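Local coordinates for surface protein SPB1 (Streptococcus agalactiae, PDB 4UZG) that forms the backbone of the group B streptococcus pilus 2b, its subunits probably being joined into a fibre by sortase, at residues 187-192 / 224-229. Residues are numbered along the deposited sequence; the frame is centred on the assembly and turned at random.
Sequences AIFVLK and GIITIT. With EDO (1,2-ethanediol), chain C.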
ATOM      1  N   ALA A 187      20.186 -19.850  13.043  1.00  6.32           N
ATOM      2  CA  ALA A 187      18.964 -20.607  12.756  1.00  6.33           C
ATOM      3  C   ALA A 187      18.421 -20.157  11.407  1.00  6.16           C
ATOM      4  O   ALA A 187      18.517 -18.981  11.069  1.00  7.73           O
ATOM      5  CB  ALA A 187      17.925 -20.342  13.817  1.00  7.51           C
ATOM      6  N   ILE A 188      17.850 -21.094  10.654  1.00  5.70           N
ATOM      7  CA  ILE A 188      17.271 -20.790   9.362  1.00  6.14           C
ATOM      8  C   ILE A 188      15.763 -20.987   9.444  1.00  5.82           C
ATOM      9  O   ILE A 188      15.297 -22.052   9.871  1.00  6.81           O
ATOM     10  CB  ILE A 188      17.850 -21.654   8.217  1.00  6.58           C
ATOM     11  CG1 ILE A 188      19.379 -21.514   8.189  1.00  7.66           C
ATOM     12  CG2 ILE A 188      17.218 -21.276   6.872  1.00  8.04           C
ATOM     13  CD1 ILE A 188      20.053 -22.410   7.182  1.00  9.14           C
ATOM     14  N   PHE A 189      15.013 -19.973   9.012  1.00  6.00           N
ATOM     15  CA  PHE A 189      13.553 -20.013   8.944  1.00  5.80           C
ATOM     16  C   PHE A 189      13.070 -19.714   7.548  1.00  5.54           C
ATOM     17  O   PHE A 189      13.703 -18.969   6.783  1.00  6.45           O
ATOM     18  CB  PHE A 189      12.949 -18.956   9.876  1.00  7.02           C
ATOM     19  CG  PHE A 189      13.017 -19.304  11.339  1.00  6.83           C
ATOM     20  CD1 PHE A 189      14.172 -19.060  12.076  1.00  8.96           C
ATOM     21  CD2 PHE A 189      11.959 -19.918  11.980  1.00  7.15           C
ATOM     22  CE1 PHE A 189      14.236 -19.380  13.403  1.00 10.02           C
ATOM     23  CE2 PHE A 189      12.038 -20.252  13.311  1.00  9.15           C
ATOM     24  CZ  PHE A 189      13.180 -20.003  14.025  1.00 10.04           C
ATOM     25  N   VAL A 190      11.895 -20.251   7.248  1.00  5.69           N
ATOM     26  CA  VAL A 190      11.053 -19.780   6.166  1.00  5.59           C
ATOM     27  C   VAL A 190       9.724 -19.321   6.771  1.00  5.65           C
ATOM     28  O   VAL A 190       9.370 -19.711   7.888  1.00  6.32           O
ATOM     29  CB  VAL A 190      10.854 -20.852   5.067  1.00  6.68           C
ATOM     30  CG1 VAL A 190      12.182 -21.189   4.418  1.00  7.31           C
ATOM     31  CG2 VAL A 190      10.165 -22.106   5.585  1.00  6.69           C
ATOM     32  N   LEU A 191       9.015 -18.480   6.029  1.00  5.81           N
ATOM     33  CA  LEU A 191       7.730 -17.939   6.474  1.00  5.52           C
ATOM     34  C   LEU A 191       6.609 -18.552   5.649  1.00  5.23           C
ATOM     35  O   LEU A 191       6.636 -18.508   4.421  1.00  5.77           O
ATOM     36  CB  LEU A 191       7.697 -16.420   6.340  1.00  6.22           C
ATOM     37  CG  LEU A 191       6.490 -15.744   7.009  1.00  6.99           C
ATOM     38  CD1 LEU A 191       6.584 -15.840   8.506  1.00  7.86           C
ATOM     39  CD2 LEU A 191       6.382 -14.281   6.572  1.00  7.83           C
ATOM     40  N   LYS A 192       5.628 -19.115   6.334  1.00  5.52           N
ATOM     41  CA  LYS A 192       4.425 -19.645   5.711  1.00  5.28           C
ATOM     42  C   LYS A 192       3.248 -18.703   5.963  1.00  5.34           C
ATOM     43  O   LYS A 192       3.166 -18.064   7.030  1.00  6.30           O
ATOM     44  CB  LYS A 192       4.153 -21.027   6.318  1.00  7.45           C
ATOM     45  CG  LYS A 192       3.225 -21.953   5.580  1.00  9.07           C
ATOM     46  CD  LYS A 192       3.070 -23.281   6.283  1.00 11.60           C
ATOM     47  CE  LYS A 192       2.194 -24.211   5.495  1.00 13.55           C
ATOM     48  NZ  LYS A 192       2.113 -25.511   6.167  1.00 15.78           N
ATOM     49  N   GLY A 224      20.646 -12.667  16.944  1.00  8.45           N
ATOM     50  CA  GLY A 224      19.495 -13.564  17.023  1.00  8.34           C
ATOM     51  C   GLY A 224      18.284 -13.156  16.194  1.00  7.55           C
ATOM     52  O   GLY A 224      17.235 -13.770  16.319  1.00  8.72           O
ATOM     53  N   ILE A 225      18.413 -12.139  15.358  1.00  7.24           N
ATOM     54  CA  ILE A 225      17.258 -11.514  14.726  1.00  6.94           C
ATOM     55  C   ILE A 225      17.166 -11.832  13.237  1.00  6.62           C
ATOM     56  O   ILE A 225      18.181 -11.873  12.518  1.00  6.83           O
ATOM     57  CB  ILE A 225      17.310  -9.982  14.912  1.00  8.81           C
ATOM     58  CG1 ILE A 225      17.305  -9.600  16.393  1.00 12.68           C
ATOM     59  CG2 ILE A 225      16.188  -9.286  14.141  1.00  9.42           C
ATOM     60  CD1 ILE A 225      16.092 -10.001  17.101  1.00 16.29           C
ATOM     61  N   ILE A 226      15.922 -11.983  12.774  1.00  6.92           N
ATOM     62  CA  ILE A 226      15.532 -11.878  11.368  1.00  6.83           C
ATOM     63  C   ILE A 226      14.486 -10.775  11.282  1.00  6.51           C
ATOM     64  O   ILE A 226      13.532 -10.776  12.068  1.00  7.66           O
ATOM     65  CB  ILE A 226      14.873 -13.183  10.870  1.00  7.11           C
ATOM     66  CG1 ILE A 226      15.896 -14.319  10.791  1.00  6.80           C
ATOM     67  CG2 ILE A 226      14.204 -12.988   9.492  1.00  8.03           C
ATOM     68  CD1 ILE A 226      15.264 -15.694  10.776  1.00  7.82           C
ATOM     69  N   THR A 227      14.617  -9.883  10.295  1.00  6.15           N
ATOM     70  CA  THR A 227      13.577  -8.895  10.024  1.00  6.22           C
ATOM     71  C   THR A 227      12.987  -9.147   8.653  1.00  6.71           C
ATOM     72  O   THR A 227      13.712  -9.194   7.657  1.00  8.00           O
ATOM     73  CB  THR A 227      14.137  -7.461  10.124  1.00  8.17           C
ATOM     74  OG1 THR A 227      14.755  -7.279  11.396  1.00  9.08           O
ATOM     75  CG2 THR A 227      13.036  -6.440   9.973  1.00  9.57           C
ATOM     76  N   ILE A 228      11.663  -9.272   8.587  1.00  5.81           N
ATOM     77  CA  ILE A 228      10.933  -9.393   7.324  1.00  5.89           C
ATOM     78  C   ILE A 228      10.006  -8.199   7.239  1.00  5.72           C
ATOM     79  O   ILE A 228       9.091  -8.056   8.048  1.00  6.49           O
ATOM     80  CB  ILE A 228      10.151 -10.723   7.212  1.00  6.55           C
ATOM     81  CG1 ILE A 228      11.073 -11.931   7.461  1.00  7.83           C
ATOM     82  CG2 ILE A 228       9.487 -10.787   5.849  1.00  7.56           C
ATOM     83  CD1 ILE A 228      10.357 -13.269   7.486  1.00  8.37           C
ATOM     84  N   THR A 229      10.264  -7.315   6.276  1.00  5.98           N
ATOM     85  CA  THR A 229       9.540  -6.050   6.162  1.00  5.46           C
ATOM     86  C   THR A 229       8.737  -6.029   4.885  1.00  5.44           C
ATOM     87  O   THR A 229       9.273  -6.264   3.807  1.00  6.65           O
ATOM     88  CB  THR A 229      10.539  -4.881   6.153  1.00  6.84           C
ATOM     89  OG1 THR A 229      11.383  -4.984   7.298  1.00  7.89           O
ATOM     90  CG2 THR A 229       9.822  -3.536   6.122  1.00  7.66           C
TER
HETATM   91  C1  EDO C1472      13.728  -7.476   4.983  1.00 15.33           C
HETATM   92  O1  EDO C1472      12.444  -7.800   4.464  1.00 12.02           O
HETATM   93  C2  EDO C1472      14.495  -6.613   3.995  1.00 17.37           C
HETATM   94  O2  EDO C1472      13.836  -5.348   3.882  1.00 16.96           O
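Two facing sheets of the prealbumin-like domain meet where F189 and L191 of strand 188-192 pack against I226 and I228 of strand 225-231. The strands run in the same general direction without a hydrogen bond between them, the CA atoms of F189 and I226 lying 8.7 Å apart and those of L191 and I228 9.2 Å, so side chains alone bridge the gap. The delta methyl of I226 does the closest touching: CD1 comes to 3.8 Å from CD1 of F189, approaching the ring obliquely, and also grazes F189 CB at 4.1 Å. I226 reaches this far because CG1 stands anti to its carbonyl carbon (chi1 -69°) and the chain then extends to CD1 (chi2 160°). Two residues further along each strand, the methyls meet more loosely, L191 CD2 to I228 CD1 at 4.2 Å. All four side chains are buried; L199 of strand 198-200 touches both L191 and I228, and L191 also touches Y236 and L238 of strand 234-240. On the outer edge of strand 225-231, T229 N donates a nearly straight hydrogen bond (174°) to O1 of a 1,2-ethanediol, probably from the crystallisation liquor, at 2.9 Å, and T229 OG1 is hydrogen-bonded to NE2 of Q170 in neighbouring strand 169-177. Alternate residues pointing inward from each strand to meet between two sheets are the hallmark of a beta sandwich, here transthyretin-like.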